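Local structure of Alr2269 protein (Nostoc sp., 3MC9) at residues Val62-Ser73 against Thr124-Gln135; Pro138-Ala147 against Ser207-Glu218. The protein is an Omp85-family outer-membrane protein whose periplasmic POTRA domains probably receive polypeptide substrates during transport and beta-barrel biogenesis. All blocks are in the same frame, centred on the assembly; numbering follows the deposited sequence.

Interaction 1: Val62-Ser73 against Thr124-Gln135; sequences VLVSEVLVRPQS and TPLGVRVSFIVQ
Leu-63 O accepts from Val-128 N, the first rung of a parallel backbone ladder between segments 62-73 and 124-135, with acceptors and donors alternating as far as Gln-72. The ladder slips by one residue between Val-64 and Glu-66, a beta bulge at which the carbonyl of Val-128 takes the N-H of Ser-65 (N to O 2.8 Å) and, weakly, that of Glu-66 (N to O 3.4 Å). Gly-127 suits its place here: at its backbone angles a side chain would press on the preceding carbonyl O, and it would run into Ser-65 N and Leu-63 O.

Apolar contacts line the face that carries Val-64, Val-67, Val-69, Val-128, Val-130 and Phe-132. A methyl of Val-67, CG1, meets the ring edge of Phe-132 in its plane, 3.8 Å from CD2, while CG1 of Val-130 lies over one ring face, offset toward the rim. Helices 78-87 and 98-110 pack over these side chains.

The other face is mixed: Leu-68 and Ile-133 share it with Glu-66 and Arg-129, which lie side by side in a salt bridge, NE of Arg-129 being 2.9 Å from OE1 of Glu-66. Their flat groups are turned 72° apart, and NE reaches OE1 from above the carboxylate plane. A bend at chi3 (91°) brings NE of Arg-129 beside that oxygen, while NH1 makes a second salt bridge, to Glu-122. At the turn, a water links OG of Ser-65 to OG1 of Thr-124, 3.0 Å from the latter.

The order strand-helix-helix-strand-strand, with first and last strands (62-71 and 127-136) as parallel neighbours and both helices on one face, is that of a POTRA domain.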
loop_
_atom_site.group_PDB
_atom_site.type_symbol
_atom_site.label_atom_id
_atom_site.label_comp_id
_atom_site.label_asym_id
_atom_site.label_seq_id
_atom_site.Cartn_x
_atom_site.Cartn_y
_atom_site.Cartn_z
ATOM N N VAL A 62 -23.135 -12.848 9.725
ATOM C CA VAL A 62 -23.975 -11.857 10.344
ATOM C C VAL A 62 -24.425 -10.934 9.249
ATOM O O VAL A 62 -23.666 -10.629 8.329
ATOM C CB VAL A 62 -23.212 -10.941 11.335
ATOM C CG1 VAL A 62 -24.014 -10.770 12.614
ATOM C CG2 VAL A 62 -21.828 -11.444 11.607
ATOM N N LEU A 63 -25.653 -10.460 9.365
ATOM C CA LEU A 63 -26.170 -9.513 8.400
ATOM C C LEU A 63 -25.471 -8.205 8.645
ATOM O O LEU A 63 -25.158 -7.871 9.789
ATOM C CB LEU A 63 -27.681 -9.348 8.561
ATOM C CG LEU A 63 -28.317 -8.370 7.573
ATOM C CD1 LEU A 63 -28.445 -9.034 6.205
ATOM C CD2 LEU A 63 -29.655 -7.932 8.100
ATOM N N VAL A 64 -25.181 -7.476 7.577
ATOM C CA VAL A 64 -24.506 -6.201 7.712
ATOM C C VAL A 64 -25.563 -5.141 7.482
ATOM O O VAL A 64 -26.241 -5.175 6.458
ATOM C CB VAL A 64 -23.330 -6.048 6.721
ATOM C CG1 VAL A 64 -22.865 -4.573 6.636
ATOM C CG2 VAL A 64 -22.161 -6.940 7.138
ATOM N N SER A 65 -25.719 -4.221 8.440
ATOM C CA SER A 65 -26.699 -3.123 8.295
ATOM C C SER A 65 -26.147 -1.887 7.598
ATOM O O SER A 65 -26.910 -1.125 6.982
ATOM C CB SER A 65 -27.266 -2.690 9.651
ATOM O OG SER A 65 -26.237 -2.236 10.522
ATOM N N GLU A 66 -24.840 -1.671 7.730
ATOM C CA GLU A 66 -24.208 -0.416 7.298
ATOM C C GLU A 66 -22.705 -0.584 7.102
ATOM O O GLU A 66 -22.046 -1.262 7.878
ATOM C CB GLU A 66 -24.463 0.675 8.338
ATOM C CG GLU A 66 -24.775 2.030 7.721
ATOM C CD GLU A 66 -25.007 3.139 8.750
ATOM O OE1 GLU A 66 -25.431 2.847 9.894
ATOM O OE2 GLU A 66 -24.776 4.318 8.399
ATOM N N VAL A 67 -22.187 0.008 6.029
ATOM C CA VAL A 67 -20.747 0.059 5.798
ATOM C C VAL A 67 -20.330 1.504 5.786
ATOM O O VAL A 67 -20.889 2.308 5.044
ATOM C CB VAL A 67 -20.320 -0.614 4.470
ATOM C CG1 VAL A 67 -18.799 -0.423 4.234
ATOM C CG2 VAL A 67 -20.665 -2.093 4.505
ATOM N N LEU A 68 -19.370 1.837 6.635
ATOM C CA LEU A 68 -18.811 3.183 6.682
ATOM C C LEU A 68 -17.332 3.076 6.293
ATOM O O LEU A 68 -16.631 2.145 6.706
ATOM C CB LEU A 68 -18.958 3.804 8.086
ATOM C CG LEU A 68 -20.341 3.813 8.767
ATOM C CD1 LEU A 68 -20.327 4.617 10.106
ATOM C CD2 LEU A 68 -21.398 4.378 7.844
ATOM N N VAL A 69 -16.872 4.005 5.464
ATOM C CA VAL A 69 -15.457 4.091 5.110
ATOM C C VAL A 69 -14.955 5.382 5.719
ATOM O O VAL A 69 -15.498 6.434 5.420
ATOM C CB VAL A 69 -15.256 4.130 3.596
ATOM C CG1 VAL A 69 -13.788 4.389 3.271
ATOM C CG2 VAL A 69 -15.742 2.827 2.962
ATOM N N ARG A 70 -13.948 5.304 6.587
ATOM C CA ARG A 70 -13.506 6.471 7.362
ATOM C C ARG A 70 -11.988 6.642 7.337
ATOM O O ARG A 70 -11.266 5.659 7.357
ATOM C CB ARG A 70 -13.946 6.348 8.832
ATOM C CG ARG A 70 -15.448 6.411 9.075
ATOM C CD ARG A 70 -16.028 7.767 8.682
ATOM N NE ARG A 70 -17.468 7.841 8.934
ATOM C CZ ARG A 70 -18.426 7.691 8.013
ATOM N NH1 ARG A 70 -19.703 7.780 8.382
ATOM N NH2 ARG A 70 -18.132 7.458 6.729
ATOM N N PRO A 71 -11.508 7.901 7.332
ATOM C CA PRO A 71 -10.084 8.139 7.497
ATOM C C PRO A 71 -9.699 7.852 8.937
ATOM O O PRO A 71 -10.474 8.123 9.841
ATOM C CB PRO A 71 -9.944 9.638 7.200
ATOM C CG PRO A 71 -11.234 10.218 7.679
ATOM C CD PRO A 71 -12.278 9.160 7.370
ATOM N N GLN A 72 -8.524 7.293 9.151
ATOM C CA GLN A 72 -8.009 7.120 10.502
ATOM C C GLN A 72 -7.648 8.480 11.120
ATOM O O GLN A 72 -7.775 8.671 12.326
ATOM C CB GLN A 72 -6.780 6.230 10.481
ATOM C CG GLN A 72 -6.426 5.669 11.836
ATOM C CD GLN A 72 -5.270 4.706 11.755
ATOM O OE1 GLN A 72 -4.745 4.437 10.674
ATOM N NE2 GLN A 72 -4.864 4.175 12.901
ATOM N N SER A 73 -7.187 9.402 10.277
ATOM C CA SER A 73 -6.954 10.793 10.658
ATOM C C SER A 73 -6.989 11.664 9.403
ATOM O O SER A 73 -6.917 11.153 8.276
ATOM C CB SER A 73 -5.608 10.938 11.356
ATOM O OG SER A 73 -4.539 10.740 10.441
ATOM N N THR A 124 -25.563 -4.334 16.067
ATOM C CA THR A 124 -26.819 -3.707 16.473
ATOM C C THR A 124 -27.960 -4.706 16.249
ATOM O O THR A 124 -27.793 -5.676 15.535
ATOM C CB THR A 124 -27.080 -2.413 15.652
ATOM O OG1 THR A 124 -27.624 -2.745 14.371
ATOM C CG2 THR A 124 -25.775 -1.619 15.454
ATOM N N PRO A 125 -29.137 -4.459 16.842
ATOM C CA PRO A 125 -30.308 -5.294 16.560
ATOM C C PRO A 125 -30.645 -5.457 15.070
ATOM O O PRO A 125 -31.265 -6.459 14.699
ATOM C CB PRO A 125 -31.437 -4.542 17.269
ATOM C CG PRO A 125 -30.739 -3.821 18.425
ATOM C CD PRO A 125 -29.433 -3.403 17.834
ATOM N N LEU A 126 -30.245 -4.484 14.249
ATOM C CA LEU A 126 -30.558 -4.453 12.819
ATOM C C LEU A 126 -29.504 -5.101 11.925
ATOM O O LEU A 126 -29.729 -5.237 10.712
ATOM C CB LEU A 126 -30.694 -3.006 12.332
ATOM C CG LEU A 126 -31.523 -1.998 13.124
ATOM C CD1 LEU A 126 -31.550 -0.666 12.315
ATOM C CD2 LEU A 126 -32.896 -2.504 13.399
ATOM N N GLY A 127 -28.366 -5.481 12.507
ATOM C CA GLY A 127 -27.210 -5.916 11.731
ATOM C C GLY A 127 -25.924 -5.210 12.154
ATOM O O GLY A 127 -25.937 -4.265 12.958
ATOM N N VAL A 128 -24.796 -5.661 11.612
ATOM C CA VAL A 128 -23.527 -5.079 12.011
ATOM C C VAL A 128 -23.213 -3.848 11.165
ATOM O O VAL A 128 -23.388 -3.867 9.935
ATOM C CB VAL A 128 -22.387 -6.080 11.925
ATOM C CG1 VAL A 128 -21.124 -5.480 12.561
ATOM C CG2 VAL A 128 -22.760 -7.365 12.651
ATOM N N ARG A 129 -22.767 -2.784 11.841
ATOM C CA ARG A 129 -22.235 -1.617 11.167
ATOM C C ARG A 129 -20.734 -1.816 11.027
ATOM O O ARG A 129 -20.009 -1.848 12.019
ATOM C CB ARG A 129 -22.549 -0.334 11.931
ATOM C CG ARG A 129 -24.046 -0.092 12.123
ATOM C CD ARG A 129 -24.339 1.009 13.143
ATOM N NE ARG A 129 -24.441 2.338 12.544
ATOM C CZ ARG A 129 -23.609 3.359 12.760
ATOM N NH1 ARG A 129 -22.559 3.250 13.576
ATOM N NH2 ARG A 129 -23.834 4.525 12.153
ATOM N N VAL A 130 -20.270 -2.002 9.799
ATOM C CA VAL A 130 -18.847 -2.304 9.559
ATOM C C VAL A 130 -18.144 -1.026 9.125
ATOM O O VAL A 130 -18.496 -0.431 8.104
ATOM C CB VAL A 130 -18.663 -3.410 8.499
ATOM C CG1 VAL A 130 -17.184 -3.624 8.176
ATOM C CG2 VAL A 130 -19.293 -4.735 8.973
ATOM N N SER A 131 -17.174 -0.594 9.930
ATOM C CA SER A 131 -16.347 0.554 9.596
ATOM C C SER A 131 -14.992 0.108 9.055
ATOM O O SER A 131 -14.256 -0.632 9.710
ATOM C CB SER A 131 -16.186 1.466 10.814
ATOM O OG SER A 131 -17.391 2.166 11.059
ATOM N N PHE A 132 -14.688 0.528 7.836
ATOM C CA PHE A 132 -13.363 0.338 7.269
ATOM C C PHE A 132 -12.636 1.632 7.536
ATOM O O PHE A 132 -13.035 2.690 7.034
ATOM C CB PHE A 132 -13.417 0.021 5.779
ATOM C CG PHE A 132 -13.981 -1.341 5.479
ATOM C CD1 PHE A 132 -13.220 -2.491 5.691
ATOM C CD2 PHE A 132 -15.282 -1.479 5.016
ATOM C CE1 PHE A 132 -13.745 -3.751 5.435
ATOM C CE2 PHE A 132 -15.814 -2.728 4.760
ATOM C CZ PHE A 132 -15.048 -3.873 4.977
ATOM N N ILE A 133 -11.601 1.555 8.365
ATOM C CA ILE A 133 -10.838 2.730 8.749
ATOM C C ILE A 133 -9.510 2.662 8.026
ATOM O O ILE A 133 -8.750 1.706 8.168
ATOM C CB ILE A 133 -10.678 2.819 10.282
ATOM C CG1 ILE A 133 -12.065 2.886 10.932
ATOM C CG2 ILE A 133 -9.840 4.053 10.674
ATOM C CD1 ILE A 133 -12.152 2.218 12.276
ATOM N N VAL A 134 -9.250 3.673 7.210
ATOM C CA VAL A 134 -8.123 3.634 6.304
ATOM C C VAL A 134 -7.274 4.886 6.498
ATOM O O VAL A 134 -7.791 5.948 6.836
ATOM C CB VAL A 134 -8.589 3.517 4.847
ATOM C CG1 VAL A 134 -9.520 2.305 4.671
ATOM C CG2 VAL A 134 -9.284 4.793 4.384
ATOM N N GLN A 135 -5.972 4.739 6.297
ATOM C CA GLN A 135 -5.024 5.838 6.419
ATOM C C GLN A 135 -4.386 6.008 5.063
ATOM O O GLN A 135 -3.576 5.179 4.653
ATOM C CB GLN A 135 -3.967 5.528 7.479
ATOM C CG GLN A 135 -2.974 6.664 7.760
ATOM C CD GLN A 135 -3.619 8.046 7.887
ATOM O OE1 GLN A 135 -3.338 8.933 7.088
ATOM N NE2 GLN A 135 -4.469 8.233 8.891
HETATM O O HOH W 1 -27.458 -0.726 12.122
#

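Interaction 2: Pro138-Ala147 against Ser207-Glu218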
loop_
_atom_site.group_PDB
_atom_site.type_symbol
_atom_site.label_atom_id
_atom_site.label_comp_id
_atom_site.label_asym_id
_atom_site.label_seq_id
_atom_site.Cartn_x
_atom_site.Cartn_y
_atom_site.Cartn_z
ATOM N N PRO A 138 0.967 9.062 2.410
ATOM C CA PRO A 138 1.330 10.457 2.229
ATOM C C PRO A 138 1.718 10.731 0.782
ATOM O O PRO A 138 1.890 9.789 0.001
ATOM C CB PRO A 138 2.558 10.606 3.121
ATOM C CG PRO A 138 3.220 9.281 3.029
ATOM C CD PRO A 138 2.103 8.268 2.901
ATOM N N VAL A 139 1.846 12.005 0.433
ATOM C CA VAL A 139 2.336 12.403 -0.891
ATOM C C VAL A 139 3.792 11.959 -0.994
ATOM O O VAL A 139 4.569 12.181 -0.076
ATOM C CB VAL A 139 2.241 13.931 -1.086
ATOM C CG1 VAL A 139 2.743 14.338 -2.467
ATOM C CG2 VAL A 139 0.799 14.410 -0.875
ATOM N N LEU A 140 4.151 11.288 -2.088
ATOM C CA LEU A 140 5.541 10.829 -2.276
ATOM C C LEU A 140 6.458 12.021 -2.541
ATOM O O LEU A 140 6.316 12.713 -3.561
ATOM C CB LEU A 140 5.635 9.816 -3.420
ATOM C CG LEU A 140 7.018 9.229 -3.717
ATOM C CD1 LEU A 140 7.517 8.359 -2.552
ATOM C CD2 LEU A 140 6.986 8.436 -5.001
ATOM N N SER A 141 7.389 12.272 -1.624
ATOM C CA SER A 141 8.369 13.335 -1.828
ATOM C C SER A 141 9.627 12.774 -2.481
ATOM O O SER A 141 10.183 13.398 -3.394
ATOM C CB SER A 141 8.713 14.051 -0.519
ATOM O OG SER A 141 9.209 13.151 0.452
ATOM N N LYS A 142 10.079 11.606 -2.024
ATOM C CA LYS A 142 11.217 10.960 -2.660
ATOM C C LYS A 142 11.431 9.474 -2.344
ATOM O O LYS A 142 10.889 8.942 -1.375
ATOM C CB LYS A 142 12.484 11.770 -2.376
ATOM C CG LYS A 142 13.367 11.291 -1.266
ATOM C CD LYS A 142 14.815 11.390 -1.693
ATOM C CE LYS A 142 15.512 12.615 -1.173
ATOM N NZ LYS A 142 16.965 12.495 -1.500
ATOM N N VAL A 143 12.195 8.816 -3.219
ATOM C CA VAL A 143 12.643 7.444 -3.018
ATOM C C VAL A 143 14.171 7.414 -2.883
ATOM O O VAL A 143 14.889 7.960 -3.722
ATOM C CB VAL A 143 12.180 6.492 -4.167
ATOM C CG1 VAL A 143 12.710 5.088 -3.953
ATOM C CG2 VAL A 143 10.664 6.464 -4.261
ATOM N N GLU A 144 14.643 6.795 -1.806
ATOM C CA GLU A 144 16.064 6.584 -1.544
ATOM C C GLU A 144 16.386 5.095 -1.569
ATOM O O GLU A 144 15.615 4.299 -1.046
ATOM C CB GLU A 144 16.398 7.027 -0.127
ATOM C CG GLU A 144 16.514 8.489 0.103
ATOM C CD GLU A 144 16.831 8.792 1.558
ATOM O OE1 GLU A 144 17.090 7.834 2.324
ATOM O OE2 GLU A 144 16.823 9.979 1.933
ATOM N N ILE A 145 17.547 4.739 -2.110
ATOM C CA ILE A 145 18.075 3.387 -2.000
ATOM C C ILE A 145 19.073 3.320 -0.855
ATOM O O ILE A 145 19.957 4.161 -0.743
ATOM C CB ILE A 145 18.810 2.959 -3.270
ATOM C CG1 ILE A 145 17.833 2.834 -4.441
ATOM C CG2 ILE A 145 19.579 1.627 -3.047
ATOM C CD1 ILE A 145 18.540 2.735 -5.786
ATOM N N GLN A 146 18.930 2.310 -0.011
ATOM C CA GLN A 146 19.855 2.056 1.073
ATOM C C GLN A 146 20.484 0.688 0.818
ATOM O O GLN A 146 19.830 -0.351 0.949
ATOM C CB GLN A 146 19.076 2.086 2.381
ATOM C CG GLN A 146 19.833 1.701 3.633
ATOM C CD GLN A 146 18.885 1.551 4.820
ATOM O OE1 GLN A 146 18.183 0.538 4.964
ATOM N NE2 GLN A 146 18.834 2.577 5.653
ATOM N N ALA A 147 21.745 0.688 0.419
ATOM C CA ALA A 147 22.421 -0.552 0.038
ATOM C C ALA A 147 23.073 -1.208 1.233
ATOM O O ALA A 147 23.125 -2.434 1.323
ATOM C CB ALA A 147 23.471 -0.272 -1.010
ATOM N N SER A 207 8.016 7.131 5.191
ATOM C CA SER A 207 7.897 8.149 6.234
ATOM C C SER A 207 6.606 8.921 6.089
ATOM O O SER A 207 6.096 9.072 4.982
ATOM C CB SER A 207 9.058 9.139 6.148
ATOM O OG SER A 207 10.160 8.690 6.893
ATOM N N GLU A 208 6.109 9.450 7.207
ATOM C CA GLU A 208 4.995 10.401 7.195
ATOM C C GLU A 208 5.291 11.614 6.305
ATOM O O GLU A 208 4.365 12.204 5.755
ATOM C CB GLU A 208 4.635 10.866 8.613
ATOM C CG GLU A 208 3.603 9.990 9.325
ATOM C CD GLU A 208 2.972 10.679 10.551
ATOM O OE1 GLU A 208 2.551 11.851 10.447
ATOM O OE2 GLU A 208 2.882 10.038 11.618
ATOM N N ASN A 209 6.569 11.971 6.160
ATOM C CA ASN A 209 6.989 13.021 5.209
ATOM C C ASN A 209 7.080 12.534 3.750
ATOM O O ASN A 209 7.544 13.269 2.886
ATOM C CB ASN A 209 8.344 13.654 5.593
ATOM C CG ASN A 209 8.719 13.425 7.047
ATOM O OD1 ASN A 209 8.664 12.291 7.546
ATOM N ND2 ASN A 209 9.105 14.498 7.736
ATOM N N GLY A 210 6.684 11.292 3.478
ATOM C CA GLY A 210 6.639 10.789 2.100
ATOM C C GLY A 210 7.981 10.400 1.491
ATOM O O GLY A 210 8.125 10.377 0.268
ATOM N N VAL A 211 8.954 10.101 2.344
ATOM C CA VAL A 211 10.222 9.548 1.908
ATOM C C VAL A 211 10.126 8.030 1.975
ATOM O O VAL A 211 9.903 7.466 3.033
ATOM C CB VAL A 211 11.414 10.015 2.784
ATOM C CG1 VAL A 211 12.706 9.307 2.343
ATOM C CG2 VAL A 211 11.582 11.557 2.731
ATOM N N VAL A 212 10.275 7.381 0.830
ATOM C CA VAL A 212 10.345 5.931 0.756
ATOM C C VAL A 212 11.798 5.482 0.698
ATOM O O VAL A 212 12.530 5.864 -0.214
ATOM C CB VAL A 212 9.646 5.399 -0.491
ATOM C CG1 VAL A 212 9.758 3.854 -0.566
ATOM C CG2 VAL A 212 8.211 5.860 -0.512
ATOM N N THR A 213 12.195 4.647 1.649
ATOM C CA THR A 213 13.514 4.059 1.650
ATOM C C THR A 213 13.414 2.598 1.203
ATOM O O THR A 213 12.709 1.798 1.831
ATOM C CB THR A 213 14.152 4.124 3.041
ATOM O OG1 THR A 213 14.088 5.472 3.531
ATOM C CG2 THR A 213 15.597 3.640 3.008
ATOM N N LEU A 214 14.111 2.268 0.119
ATOM C CA LEU A 214 14.210 0.895 -0.391
ATOM C C LEU A 214 15.571 0.311 -0.024
ATOM O O LEU A 214 16.614 0.763 -0.498
ATOM C CB LEU A 214 14.056 0.861 -1.906
ATOM C CG LEU A 214 12.794 1.481 -2.494
ATOM C CD1 LEU A 214 12.874 1.455 -4.037
ATOM C CD2 LEU A 214 11.580 0.718 -1.973
ATOM N N GLN A 215 15.544 -0.684 0.841
ATOM C CA GLN A 215 16.727 -1.408 1.245
ATOM C C GLN A 215 16.941 -2.474 0.183
ATOM O O GLN A 215 16.013 -3.229 -0.088
ATOM C CB GLN A 215 16.419 -2.044 2.593
ATOM C CG GLN A 215 17.601 -2.402 3.433
ATOM C CD GLN A 215 17.204 -2.511 4.911
ATOM O OE1 GLN A 215 16.584 -3.488 5.335
ATOM N NE2 GLN A 215 17.545 -1.487 5.692
ATOM N N VAL A 216 18.141 -2.523 -0.410
ATOM C CA VAL A 216 18.472 -3.450 -1.492
ATOM C C VAL A 216 19.735 -4.248 -1.160
ATOM O O VAL A 216 20.740 -3.677 -0.749
ATOM C CB VAL A 216 18.715 -2.706 -2.834
ATOM C CG1 VAL A 216 18.982 -3.696 -3.950
ATOM C CG2 VAL A 216 17.532 -1.852 -3.192
ATOM N N ALA A 217 19.658 -5.568 -1.315
ATOM C CA ALA A 217 20.830 -6.437 -1.283
ATOM C C ALA A 217 21.324 -6.458 -2.710
ATOM O O ALA A 217 20.800 -7.161 -3.536
ATOM C CB ALA A 217 20.461 -7.851 -0.821
ATOM N N GLU A 218 22.303 -5.626 -3.008
ATOM C CA GLU A 218 22.734 -5.416 -4.384
ATOM C C GLU A 218 23.573 -6.548 -4.908
ATOM O O GLU A 218 23.546 -6.843 -6.090
ATOM C CB GLU A 218 23.553 -4.107 -4.468
ATOM C CG GLU A 218 22.737 -2.903 -4.043
ATOM C CD GLU A 218 23.402 -1.582 -4.351
ATOM O OE1 GLU A 218 24.631 -1.489 -4.224
ATOM O OE2 GLU A 218 22.663 -0.632 -4.684
HETATM O O HOH W 2 24.077 -4.233 -1.109
#
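Gly-210 O is gripped by two backbone donors, Ser-141 N at 2.8 Å and Lys-142 N at 3.3 Å, both arriving from the same face of its carbonyl plane. Glycine suits this turn end: its phi is positive, and a CB would collide with Val-139 O. The hydroxyl of Ser-141 sits between its own backbone N and carbonyl carbon (chi1 58°), which brings OG to 3.0 Å from both Asn-209 O and Gly-210 O. Beyond the turn the parallel ladder takes over: Val-212 N gives to Lys-142 O, Glu-144 N to Val-212 O, Leu-214 N to Glu-144 O, Gln-146 N to Leu-214 O and Val-216 N to Gln-146 O. Val-143 N is bonded to the hydroxyl of Tyr-170.

Strand 211-217 is the central strand of a POTRA-type sheet, with 199-206 antiparallel along its other side and helices 161-166 and 176-192 over one face. On that face the branched Val-143 and Leu-214 meet through CG1 and CD1, 3.6 Å apart, and need no polar partner.

At the far end a water accepts a hydrogen bond from Glu-218 N (2.9 Å) and donates one to Ala-147 O (3.2 Å). The buried Glu-218 carboxylate, lying against Ala-147 CB, is satisfied by Tyr-190, Ser-155 and the N-H of Val-156.

Interactions 1 and 2 are the same kind of element in two successive domains: each pairs a first strand with the last, in parallel, the chain between them supplying two helices and an antiparallel strand. They share no contact; their centres lie 33 Å apart, on opposite sides of the chain's centre, and strand 127-136 leads directly toward 142-146. Both present one buried apolar face to helices and a more open polar face. Interaction 1 has its own Phe-132 and a salt bridge; in interaction 2 the strands offer aliphatic side chains and the helices bring the aromatics, Phe-166 and Tyr-190. A doubly accepting carbonyl is Gly-210's own in interaction 2, but in interaction 1 belongs to Val-128, next to Gly-127, with one bond weak.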